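Local coordinates for protein terminal uridylyltransferase 1 (Trypanosoma brucei, PDB 5HZD) that adds uridines from UTP to the 3' ends of guide RNAs, ribosomal RNAs and some mRNAs in mitochondrial RNA editing of trypanosomes, at residues Ala114-Trp118 with Arg311-Ile315; Ser306-Ala310 with Leu391-Ala395; Met342-Tyr346 with Gly401-Tyr406. All blocks are in the same frame, centred on the assembly; numbering follows the deposited sequence. Where two conformers were deposited one is given.

Interaction 1 (Ala114-Trp118 with Arg311-Ile315); sequences AMGVW and RPGAI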
ATOM      1  N   ALA A 114       6.100   1.389  -4.191  1.00 14.27           N
ATOM      2  CA  ALA A 114       6.266   0.069  -4.807  1.00 14.32           C
ATOM      3  C   ALA A 114       6.075   0.079  -6.326  1.00 14.97           C
ATOM      4  O   ALA A 114       6.820  -0.618  -7.029  1.00 14.74           O
ATOM      5  CB  ALA A 114       5.302  -0.906  -4.173  1.00 15.39           C
ATOM      6  N   MET A 115       5.129   0.877  -6.832  1.00 13.37           N
ATOM      7  CA  MET A 115       4.798   0.882  -8.273  1.00 14.09           C
ATOM      8  C   MET A 115       5.330   2.096  -9.001  1.00 18.45           C
ATOM      9  O   MET A 115       5.206   2.171 -10.220  1.00 17.75           O
ATOM     10  CB  MET A 115       3.281   0.853  -8.493  1.00 17.82           C
ATOM     11  CG  MET A 115       2.549  -0.231  -7.734  1.00 22.27           C
ATOM     12  SD  MET A 115       2.807  -1.822  -8.567  1.00 24.68           S
ATOM     13  CE  MET A 115       2.206  -2.960  -7.324  1.00 32.64           C
ATOM     14  N   GLY A 116       5.889   3.064  -8.277  1.00 12.76           N
ATOM     15  CA  GLY A 116       6.462   4.248  -8.902  1.00 12.61           C
ATOM     16  C   GLY A 116       5.467   5.131  -9.631  1.00 14.59           C
ATOM     17  O   GLY A 116       5.861   5.974 -10.424  1.00 13.91           O
ATOM     18  N   VAL A 117       4.177   4.944  -9.338  1.00 13.22           N
ATOM     19  CA  VAL A 117       3.121   5.769  -9.909  1.00 13.03           C
ATOM     20  C   VAL A 117       2.023   5.941  -8.855  1.00 13.25           C
ATOM     21  O   VAL A 117       1.958   5.165  -7.887  1.00 14.27           O
ATOM     22  CB  VAL A 117       2.470   5.112 -11.175  1.00 13.10           C
ATOM     23  CG1 VAL A 117       3.479   4.957 -12.293  1.00 14.60           C
ATOM     24  CG2 VAL A 117       1.822   3.772 -10.823  1.00 13.86           C
ATOM     25  N   TRP A 118       1.157   6.941  -9.055  1.00 13.96           N
ATOM     26  CA  TRP A 118      -0.026   7.114  -8.202  1.00 12.22           C
ATOM     27  C   TRP A 118      -1.191   7.609  -9.066  1.00 16.50           C
ATOM     28  O   TRP A 118      -1.006   8.498  -9.892  1.00 22.02           O
ATOM     29  CB  TRP A 118       0.290   8.093  -7.069  1.00 13.50           C
ATOM     30  CG  TRP A 118      -0.870   8.314  -6.102  1.00 13.73           C
ATOM     31  CD1 TRP A 118      -1.521   7.377  -5.368  1.00 16.00           C
ATOM     32  CD2 TRP A 118      -1.456   9.572  -5.768  1.00 12.39           C
ATOM     33  NE1 TRP A 118      -2.486   7.969  -4.592  1.00 14.38           N
ATOM     34  CE2 TRP A 118      -2.482   9.313  -4.834  1.00 13.99           C
ATOM     35  CE3 TRP A 118      -1.233  10.886  -6.183  1.00 13.83           C
ATOM     36  CZ2 TRP A 118      -3.258  10.329  -4.271  1.00 13.80           C
ATOM     37  CZ3 TRP A 118      -2.025  11.890  -5.639  1.00 17.21           C
ATOM     38  CH2 TRP A 118      -3.034  11.599  -4.707  1.00 15.49           C
ATOM     39  N   ARG A 311       5.518  -4.623 -12.825  1.00 11.35           N
ATOM     40  CA  ARG A 311       4.438  -3.846 -12.198  1.00 14.18           C
ATOM     41  C   ARG A 311       3.055  -4.130 -12.802  1.00 12.51           C
ATOM     42  O   ARG A 311       2.089  -4.297 -12.049  1.00 12.91           O
ATOM     43  CB  ARG A 311       4.737  -2.348 -12.220  1.00 11.24           C
ATOM     44  CG  ARG A 311       5.894  -1.940 -11.304  1.00 11.18           C
ATOM     45  CD  ARG A 311       6.203  -0.464 -11.541  1.00 14.09           C
ATOM     46  NE  ARG A 311       6.772  -0.264 -12.862  1.00 12.30           N
ATOM     47  CZ  ARG A 311       6.859   0.922 -13.448  1.00 11.98           C
ATOM     48  NH1 ARG A 311       6.382   2.004 -12.835  1.00 13.60           N
ATOM     49  NH2 ARG A 311       7.399   1.010 -14.657  1.00 12.59           N
ATOM     50  N   PRO A 312       2.938  -4.182 -14.144  1.00 11.51           N
ATOM     51  CA  PRO A 312       1.606  -4.480 -14.690  1.00 13.60           C
ATOM     52  C   PRO A 312       1.046  -5.805 -14.172  1.00 12.91           C
ATOM     53  O   PRO A 312      -0.139  -5.901 -13.796  1.00 12.62           O
ATOM     54  CB  PRO A 312       1.854  -4.503 -16.210  1.00 14.23           C
ATOM     55  CG  PRO A 312       2.935  -3.459 -16.377  1.00 15.83           C
ATOM     56  CD  PRO A 312       3.881  -3.788 -15.215  1.00 12.14           C
ATOM     57  N   GLY A 313       1.884  -6.833 -14.073  1.00 11.46           N
ATOM     58  CA  GLY A 313       1.379  -8.086 -13.543  1.00 11.37           C
ATOM     59  C   GLY A 313       0.973  -7.984 -12.083  1.00 13.81           C
ATOM     60  O   GLY A 313      -0.003  -8.599 -11.684  1.00 13.21           O
ATOM     61  N   ALA A 314       1.741  -7.233 -11.293  1.00 10.91           N
ATOM     62  CA  ALA A 314       1.443  -7.082  -9.883  1.00 12.68           C
ATOM     63  C   ALA A 314       0.110  -6.374  -9.708  1.00 12.36           C
ATOM     64  O   ALA A 314      -0.681  -6.736  -8.820  1.00 12.20           O
ATOM     65  CB  ALA A 314       2.542  -6.284  -9.207  1.00 13.20           C
ATOM     66  N   ILE A 315      -0.155  -5.384 -10.550  1.00 11.49           N
ATOM     67  CA  ILE A 315      -1.435  -4.649 -10.477  1.00 12.06           C
ATOM     68  C   ILE A 315      -2.626  -5.534 -10.804  1.00 12.62           C
ATOM     69  O   ILE A 315      -3.636  -5.573 -10.061  1.00 14.35           O
ATOM     70  CB  ILE A 315      -1.360  -3.422 -11.389  1.00 11.77           C
ATOM     71  CG1 ILE A 315      -0.353  -2.430 -10.785  1.00 14.39           C
ATOM     72  CG2 ILE A 315      -2.734  -2.756 -11.549  1.00 17.31           C
ATOM     73  CD1 ILE A 315       0.029  -1.323 -11.791  1.00 17.51           C
TER
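Met115 lays its thioether across one flank of the helix that holds 311-315, with CE 3.8 Å from Ala314 CB and SD 3.9 Å from Ile315 CG1. It belongs to the palm of the nucleotidyltransferase fold, just past the short helix 111-114 and ahead of strand 124-129. That strand begins beside Asp123 and carries Asp125, both thought by similarity to bind the catalytic metal. The partner helix 310-324 bears the UTP-binding residues Lys318 and Lys322, so the contact spans the junction between the palm and the helical region beside the nucleotide site, the Ile315 side chain lying about 6 Å from that of Lys318. Leu304 of helix 292-304 also touches Met115 and Arg311.

The apolar packing is joined by a polar tie at the start of the segment 311-315. At Gly116 the chain leaves helical geometry with positive phi, a conformation that favours glycine, and the carbonyl just before it points to Arg311. The same guanidinium serves the loop around 376: NH1 also donates to Thr376 O, and NH2 to Pro377 O. Val117 only brushes the guanidinium, CG1 lying 4.2 Å from Arg311 NH1. Altogether 239 Å² is buried, most of it on Met115 and Arg311. Met115 O lies near the guanidinium plane, at its edge, and Arg311 NH1 donates to it at 2.9 Å with an N-H...O angle of 168°.

Interaction 2 (Ser306-Ala310 with Leu391-Ala395); sequences SHPCA and LYKAA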
ATOM      1  N   SER A 306      12.461  -4.162 -11.935  1.00 13.68           N
ATOM      2  CA  SER A 306      13.525  -4.896 -12.598  1.00 13.24           C
ATOM      3  C   SER A 306      13.108  -5.732 -13.817  1.00 14.35           C
ATOM      4  O   SER A 306      13.954  -6.383 -14.435  1.00 15.31           O
ATOM      5  CB  SER A 306      14.329  -5.738 -11.579  1.00 15.35           C
ATOM      6  OG  SER A 306      13.574  -6.835 -11.118  1.00 16.76           O
ATOM      7  N   HIS A 307      11.822  -5.697 -14.170  1.00 13.77           N
ATOM      8  CA  HIS A 307      11.341  -6.228 -15.448  1.00 12.80           C
ATOM      9  C   HIS A 307      10.188  -5.307 -15.869  1.00 12.69           C
ATOM     10  O   HIS A 307       9.374  -4.936 -15.025  1.00 13.46           O
ATOM     11  CB  HIS A 307      10.800  -7.651 -15.241  1.00 13.60           C
ATOM     12  CG  HIS A 307      10.502  -8.363 -16.516  1.00 15.01           C
ATOM     13  ND1 HIS A 307       9.429  -8.028 -17.318  1.00 13.44           N
ATOM     14  CD2 HIS A 307      11.127  -9.397 -17.135  1.00 16.64           C
ATOM     15  CE1 HIS A 307       9.423  -8.805 -18.387  1.00 14.83           C
ATOM     16  NE2 HIS A 307      10.433  -9.659 -18.290  1.00 16.04           N
ATOM     17  N   PRO A 308      10.090  -4.967 -17.167  1.00 13.32           N
ATOM     18  CA  PRO A 308       9.051  -4.031 -17.620  1.00 13.03           C
ATOM     19  C   PRO A 308       7.627  -4.574 -17.461  1.00 15.31           C
ATOM     20  O   PRO A 308       6.682  -3.770 -17.478  1.00 17.87           O
ATOM     21  CB  PRO A 308       9.384  -3.812 -19.100  1.00 15.79           C
ATOM     22  CG  PRO A 308      10.208  -4.983 -19.514  1.00 17.45           C
ATOM     23  CD  PRO A 308      10.989  -5.368 -18.262  1.00 15.09           C
ATOM     24  N   CYS A 309       7.462  -5.888 -17.313  1.00 13.09           N
ATOM     25  CA  CYS A 309       6.127  -6.437 -17.099  1.00 15.42           C
ATOM     26  C   CYS A 309       5.831  -6.723 -15.631  1.00 13.04           C
ATOM     27  O   CYS A 309       4.720  -7.196 -15.267  1.00 12.43           O
ATOM     28  CB  CYS A 309       5.946  -7.716 -17.921  1.00 16.66           C
ATOM     29  SG  CYS A 309       6.129  -7.383 -19.648  1.00 17.41           S
ATOM     30  N   ALA A 310       6.768  -6.408 -14.736  1.00 11.88           N
ATOM     31  CA  ALA A 310       6.553  -6.791 -13.346  1.00 11.54           C
ATOM     32  C   ALA A 310       5.506  -5.942 -12.626  1.00 11.29           C
ATOM     33  O   ALA A 310       4.648  -6.473 -11.903  1.00 11.74           O
ATOM     34  CB  ALA A 310       7.895  -6.803 -12.558  1.00 11.55           C
ATOM     35  N   LEU A 391       6.218  -6.647 -25.437  1.00 16.16           N
ATOM     36  CA  LEU A 391       5.834  -6.564 -24.025  1.00 15.33           C
ATOM     37  C   LEU A 391       4.484  -7.207 -23.757  1.00 16.92           C
ATOM     38  O   LEU A 391       4.305  -7.825 -22.711  1.00 15.52           O
ATOM     39  CB  LEU A 391       5.805  -5.124 -23.497  1.00 17.39           C
ATOM     40  CG  LEU A 391       7.127  -4.389 -23.395  1.00 21.14           C
ATOM     41  CD1 LEU A 391       6.857  -2.969 -22.918  1.00 23.54           C
ATOM     42  CD2 LEU A 391       8.055  -5.123 -22.438  1.00 24.08           C
ATOM     43  N   TYR A 392       3.513  -7.015 -24.662  1.00 15.48           N
ATOM     44  CA  TYR A 392       2.201  -7.645 -24.466  1.00 15.49           C
ATOM     45  C   TYR A 392       2.328  -9.153 -24.443  1.00 17.06           C
ATOM     46  O   TYR A 392       1.768  -9.819 -23.576  1.00 16.30           O
ATOM     47  CB  TYR A 392       1.226  -7.262 -25.588  1.00 15.90           C
ATOM     48  CG  TYR A 392       0.824  -5.814 -25.635  1.00 15.58           C
ATOM     49  CD1 TYR A 392       1.099  -4.950 -24.588  1.00 17.76           C
ATOM     50  CD2 TYR A 392       0.150  -5.327 -26.741  1.00 19.42           C
ATOM     51  CE1 TYR A 392       0.702  -3.612 -24.639  1.00 20.28           C
ATOM     52  CE2 TYR A 392      -0.234  -4.016 -26.808  1.00 20.71           C
ATOM     53  CZ  TYR A 392       0.037  -3.167 -25.755  1.00 23.93           C
ATOM     54  OH  TYR A 392      -0.355  -1.857 -25.809  1.00 27.68           O
ATOM     55  N   LYS A 393       3.092  -9.694 -25.381  1.00 15.20           N
ATOM     56  CA  LYS A 393       3.329 -11.122 -25.451  1.00 15.21           C
ATOM     57  C   LYS A 393       3.967 -11.638 -24.147  1.00 16.49           C
ATOM     58  O   LYS A 393       3.564 -12.678 -23.613  1.00 17.46           O
ATOM     59  CB  LYS A 393       4.210 -11.444 -26.660  1.00 17.23           C
ATOM     60  CG  LYS A 393       4.635 -12.886 -26.698  1.00 21.64           C
ATOM     61  CD  LYS A 393       5.372 -13.256 -27.977  1.00 27.14           C
ATOM     62  CE  LYS A 393       5.910 -14.676 -27.870  1.00 35.62           C
ATOM     63  NZ  LYS A 393       6.244 -15.204 -29.220  1.00 43.85           N
ATOM     64  N   ALA A 394       4.972 -10.918 -23.651  1.00 14.54           N
ATOM     65  CA  ALA A 394       5.684 -11.314 -22.443  1.00 14.74           C
ATOM     66  C   ALA A 394       4.769 -11.245 -21.234  1.00 14.84           C
ATOM     67  O   ALA A 394       4.754 -12.154 -20.409  1.00 14.76           O
ATOM     68  CB  ALA A 394       6.901 -10.398 -22.204  1.00 15.93           C
ATOM     69  N   ALA A 395       4.015 -10.150 -21.106  1.00 14.07           N
ATOM     70  CA  ALA A 395       3.104  -9.998 -19.961  1.00 15.48           C
ATOM     71  C   ALA A 395       2.081 -11.138 -19.905  1.00 13.17           C
ATOM     72  O   ALA A 395       1.805 -11.706 -18.822  1.00 13.86           O
ATOM     73  CB  ALA A 395       2.394  -8.645 -20.001  1.00 14.16           C
TER
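This is a small apolar contact of a loop with a helix, at the tight connection between helices 292-304 and 310-324, where it meets helix 385-409. Leu391, Ala394 and Ala395 form a shallow hollow on one side of the helix, and Cys309 fills it: its SG is 4.1 Å from Leu391 CD2, 4.0 Å from Ala394 CB and 4.0 Å from Ala395 CB. The sulfur also packs 3.6 Å from Leu391 O, a carbonyl already taken by the helical bond from Ala395 N, 2.8 Å away. All of this belongs to the helical region of the Cid1-like transferase, away from the UTP and metal sites. At the more exposed margin, Pro308 CG rests 3.6 Å from Leu391 CD2.

The loop is held in shape by a side-chain cap ahead of helix 310-324, with Cys309 N donating to His307 ND1 at 2.9 Å. Phe70 of helix 59-76 touches both Cys309 and Ala395, while Met398, farther along helix 385-409, touches His307 and Cys309.

Interaction 3 (Met342-Tyr346 with Gly401-Tyr406); sequences MWIYY and GFFYFY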
ATOM      1  N   MET A 342       4.086 -13.597  -3.693  1.00 11.13           N
ATOM      2  CA  MET A 342       3.856 -14.723  -4.583  1.00 11.01           C
ATOM      3  C   MET A 342       4.338 -14.399  -6.000  1.00 11.03           C
ATOM      4  O   MET A 342       4.984 -15.218  -6.635  1.00 11.22           O
ATOM      5  CB  MET A 342       2.373 -15.101  -4.658  1.00 12.63           C
ATOM      6  CG  MET A 342       1.840 -15.708  -3.378  1.00 11.87           C
ATOM      7  SD  MET A 342       0.144 -16.274  -3.601  1.00 15.10           S
ATOM      8  CE  MET A 342       0.332 -17.554  -4.836  1.00 15.46           C
ATOM      9  N   TRP A 343       3.997 -13.225  -6.509  1.00 10.88           N
ATOM     10  CA  TRP A 343       4.368 -12.867  -7.869  1.00 10.95           C
ATOM     11  C   TRP A 343       5.872 -12.739  -7.989  1.00 11.79           C
ATOM     12  O   TRP A 343       6.484 -13.280  -8.913  1.00 11.25           O
ATOM     13  CB  TRP A 343       3.656 -11.539  -8.176  1.00 11.31           C
ATOM     14  CG  TRP A 343       4.053 -10.801  -9.431  1.00 10.88           C
ATOM     15  CD1 TRP A 343       4.513  -9.514  -9.492  1.00 10.82           C
ATOM     16  CD2 TRP A 343       3.887 -11.227 -10.802  1.00 11.09           C
ATOM     17  NE1 TRP A 343       4.689  -9.133 -10.815  1.00 11.02           N
ATOM     18  CE2 TRP A 343       4.299 -10.163 -11.626  1.00 13.53           C
ATOM     19  CE3 TRP A 343       3.461 -12.416 -11.401  1.00 11.70           C
ATOM     20  CZ2 TRP A 343       4.280 -10.235 -13.014  1.00 11.90           C
ATOM     21  CZ3 TRP A 343       3.436 -12.481 -12.799  1.00 13.83           C
ATOM     22  CH2 TRP A 343       3.870 -11.407 -13.584  1.00 11.58           C
ATOM     23  N   ILE A 344       6.496 -12.046  -7.053  1.00 10.95           N
ATOM     24  CA  ILE A 344       7.949 -11.842  -7.152  1.00 11.11           C
ATOM     25  C   ILE A 344       8.713 -13.163  -6.997  1.00 11.36           C
ATOM     26  O   ILE A 344       9.698 -13.397  -7.704  1.00 11.59           O
ATOM     27  CB  ILE A 344       8.405 -10.873  -6.099  1.00 11.02           C
ATOM     28  CG1 ILE A 344       7.865  -9.496  -6.480  1.00 10.94           C
ATOM     29  CG2 ILE A 344       9.921 -10.820  -6.052  1.00 11.58           C
ATOM     30  CD1 ILE A 344       7.953  -8.481  -5.327  1.00 11.66           C
ATOM     31  N   TYR A 345       8.261 -14.025  -6.082  1.00 11.35           N
ATOM     32  CA  TYR A 345       8.936 -15.320  -5.901  1.00 11.63           C
ATOM     33  C   TYR A 345       8.900 -16.106  -7.200  1.00 12.61           C
ATOM     34  O   TYR A 345       9.909 -16.690  -7.609  1.00 12.09           O
ATOM     35  CB  TYR A 345       8.276 -16.126  -4.775  1.00 11.64           C
ATOM     36  CG  TYR A 345       8.820 -17.517  -4.615  1.00 12.25           C
ATOM     37  CD1 TYR A 345      10.018 -17.738  -3.950  1.00 12.92           C
ATOM     38  CD2 TYR A 345       8.115 -18.609  -5.136  1.00 12.95           C
ATOM     39  CE1 TYR A 345      10.532 -19.061  -3.797  1.00 12.61           C
ATOM     40  CE2 TYR A 345       8.600 -19.904  -4.980  1.00 12.43           C
ATOM     41  CZ  TYR A 345       9.800 -20.111  -4.322  1.00 13.46           C
ATOM     42  OH  TYR A 345      10.301 -21.387  -4.188  1.00 14.45           O
ATOM     43  N   TYR A 346       7.745 -16.109  -7.853  1.00 11.69           N
ATOM     44  CA  TYR A 346       7.632 -16.729  -9.181  1.00 11.88           C
ATOM     45  C   TYR A 346       8.613 -16.098 -10.181  1.00 12.01           C
ATOM     46  O   TYR A 346       9.321 -16.812 -10.916  1.00 13.56           O
ATOM     47  CB  TYR A 346       6.186 -16.632  -9.663  1.00 11.76           C
ATOM     48  CG  TYR A 346       6.015 -16.737 -11.160  1.00 11.93           C
ATOM     49  CD1 TYR A 346       6.149 -17.957 -11.816  1.00 12.23           C
ATOM     50  CD2 TYR A 346       5.708 -15.613 -11.900  1.00 12.06           C
ATOM     51  CE1 TYR A 346       5.950 -18.056 -13.187  1.00 13.25           C
ATOM     52  CE2 TYR A 346       5.528 -15.684 -13.268  1.00 13.94           C
ATOM     53  CZ  TYR A 346       5.674 -16.903 -13.906  1.00 13.93           C
ATOM     54  OH  TYR A 346       5.465 -16.978 -15.274  1.00 17.18           O
ATOM     55  N   GLY A 401       1.873 -18.036 -16.803  1.00 13.66           N
ATOM     56  CA  GLY A 401       2.901 -18.819 -16.161  1.00 14.55           C
ATOM     57  C   GLY A 401       2.804 -18.780 -14.642  1.00 13.28           C
ATOM     58  O   GLY A 401       3.134 -19.771 -13.986  1.00 14.34           O
ATOM     59  N   PHE A 402       2.344 -17.654 -14.087  1.00 13.14           N
ATOM     60  CA  PHE A 402       2.167 -17.526 -12.637  1.00 12.13           C
ATOM     61  C   PHE A 402       1.088 -18.516 -12.171  1.00 12.26           C
ATOM     62  O   PHE A 402       1.264 -19.256 -11.192  1.00 12.66           O
ATOM     63  CB  PHE A 402       1.773 -16.077 -12.291  1.00 11.86           C
ATOM     64  CG  PHE A 402       1.237 -15.879 -10.883  1.00 12.13           C
ATOM     65  CD1 PHE A 402      -0.118 -16.006 -10.607  1.00 12.23           C
ATOM     66  CD2 PHE A 402       2.094 -15.498  -9.858  1.00 11.44           C
ATOM     67  CE1 PHE A 402      -0.628 -15.812  -9.336  1.00 13.17           C
ATOM     68  CE2 PHE A 402       1.603 -15.275  -8.587  1.00 11.29           C
ATOM     69  CZ  PHE A 402       0.239 -15.419  -8.332  1.00 11.33           C
ATOM     70  N   PHE A 403      -0.033 -18.533 -12.874  1.00 12.43           N
ATOM     71  CA  PHE A 403      -1.133 -19.423 -12.487  1.00 12.63           C
ATOM     72  C   PHE A 403      -0.739 -20.872 -12.725  1.00 14.58           C
ATOM     73  O   PHE A 403      -1.071 -21.744 -11.923  1.00 15.20           O
ATOM     74  CB  PHE A 403      -2.418 -19.048 -13.233  1.00 13.20           C
ATOM     75  CG  PHE A 403      -3.045 -17.796 -12.707  1.00 15.82           C
ATOM     76  CD1 PHE A 403      -3.731 -17.821 -11.499  1.00 17.60           C
ATOM     77  CD2 PHE A 403      -2.927 -16.585 -13.388  1.00 17.75           C
ATOM     78  CE1 PHE A 403      -4.315 -16.655 -11.006  1.00 15.11           C
ATOM     79  CE2 PHE A 403      -3.498 -15.433 -12.885  1.00 18.29           C
ATOM     80  CZ  PHE A 403      -4.196 -15.463 -11.701  1.00 17.31           C
ATOM     81  N   TYR A 404      -0.014 -21.153 -13.811  1.00 14.50           N
ATOM     82  CA  TYR A 404       0.486 -22.512 -13.989  1.00 15.69           C
ATOM     83  C   TYR A 404       1.471 -22.946 -12.886  1.00 14.93           C
ATOM     84  O   TYR A 404       1.360 -24.074 -12.356  1.00 15.42           O
ATOM     85  CB  TYR A 404       1.102 -22.688 -15.387  1.00 13.66           C
ATOM     86  CG  TYR A 404       1.483 -24.123 -15.683  1.00 16.61           C
ATOM     87  CD1 TYR A 404       0.548 -25.016 -16.179  1.00 20.31           C
ATOM     88  CD2 TYR A 404       2.777 -24.569 -15.444  1.00 24.57           C
ATOM     89  CE1 TYR A 404       0.909 -26.340 -16.437  1.00 24.22           C
ATOM     90  CE2 TYR A 404       3.140 -25.870 -15.686  1.00 28.93           C
ATOM     91  CZ  TYR A 404       2.207 -26.739 -16.196  1.00 26.97           C
ATOM     92  OH  TYR A 404       2.579 -28.045 -16.438  1.00 31.33           O
ATOM     93  N   PHE A 405       2.419 -22.068 -12.545  1.00 13.02           N
ATOM     94  CA  PHE A 405       3.420 -22.358 -11.514  1.00 12.96           C
ATOM     95  C   PHE A 405       2.744 -22.728 -10.202  1.00 12.92           C
ATOM     96  O   PHE A 405       3.089 -23.747  -9.577  1.00 13.88           O
ATOM     97  CB  PHE A 405       4.323 -21.130 -11.344  1.00 13.17           C
ATOM     98  CG  PHE A 405       5.408 -21.311 -10.324  1.00 15.00           C
ATOM     99  CD1 PHE A 405       6.513 -22.102 -10.592  1.00 15.51           C
ATOM    100  CD2 PHE A 405       5.322 -20.693  -9.090  1.00 12.55           C
ATOM    101  CE1 PHE A 405       7.541 -22.294  -9.636  1.00 13.97           C
ATOM    102  CE2 PHE A 405       6.352 -20.860  -8.125  1.00 12.47           C
ATOM    103  CZ  PHE A 405       7.457 -21.648  -8.400  1.00 14.71           C
ATOM    104  N   TYR A 406       1.753 -21.940  -9.794  1.00 14.77           N
ATOM    105  CA  TYR A 406       1.154 -22.212  -8.494  1.00 13.52           C
ATOM    106  C   TYR A 406       0.112 -23.302  -8.528  1.00 16.18           C
ATOM    107  O   TYR A 406      -0.261 -23.839  -7.481  1.00 17.09           O
ATOM    108  CB  TYR A 406       0.649 -20.924  -7.846  1.00 13.08           C
ATOM    109  CG  TYR A 406       1.807 -20.085  -7.346  1.00 12.11           C
ATOM    110  CD1 TYR A 406       2.653 -20.571  -6.346  1.00 12.18           C
ATOM    111  CD2 TYR A 406       2.068 -18.818  -7.890  1.00 12.39           C
ATOM    112  CE1 TYR A 406       3.728 -19.819  -5.880  1.00 12.01           C
ATOM    113  CE2 TYR A 406       3.148 -18.043  -7.412  1.00 11.68           C
ATOM    114  CZ  TYR A 406       3.961 -18.560  -6.417  1.00 11.76           C
ATOM    115  OH  TYR A 406       5.022 -17.829  -5.945  1.00 11.99           O
TER
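Met342 sends its CE over the face of the Tyr406 ring, 3.7 Å from the centroid, a CH-pi contact within a Met-aromatic pair. Tyr406 OH donates to Met342 O at 2.7 Å, and that oxygen also accepts from Tyr346 N in its own helix. Trp343 comes next, its CE3 3.7 Å from Phe402 CD2; its NE1 donates to Ala310 O. Tyr345 brings its ring edge to Tyr406, CD2 3.3 Å from Tyr406 OH, with CE2 4.0 Å from Phe405 CE2. Tyr346 then acts as a knob in a hole made by Gly401, Phe402, Phe405 and Tyr406. Phe402 CA sits over its ring face, 3.7 Å from the centroid, and an ideal CB at Gly401 would fall 2.2 Å from Tyr346 OH, so glycine lets the ring come this close. The whole contact, buried packing in the Cid1-type helical region, covers 452 Å² between helix segments crossing at 90°. Leu317 of helix 310-324 touches Trp343 and Phe402, helix 292-304 packs on Ile344, and helix 481-497 covers Phe403 and Tyr406.

In the fold
The three contacts lie in and against the helical region, with centres about 12 Å (interactions 1 and 2), 14 Å (2 and 3) and 17 Å (1 and 3) apart. Along the chain, 114-118 comes first, in the palm; 306-310 then leads directly into 311-315, 342-346 follows on the next helix, and helix 385-409 supplies first 391-395 and then 401-406. Interaction 1 thus ties the palm to helix 310-324, whereas 2 and 3 fasten the loop before that helix and the helix after it to two parts of one long helix. Trp343 NE1 lies 2.9 Å from Ala310 O. Helix 310-324, which carries the UTP-binding Lys318 and Lys322, thus touches both the palm and the helix after it.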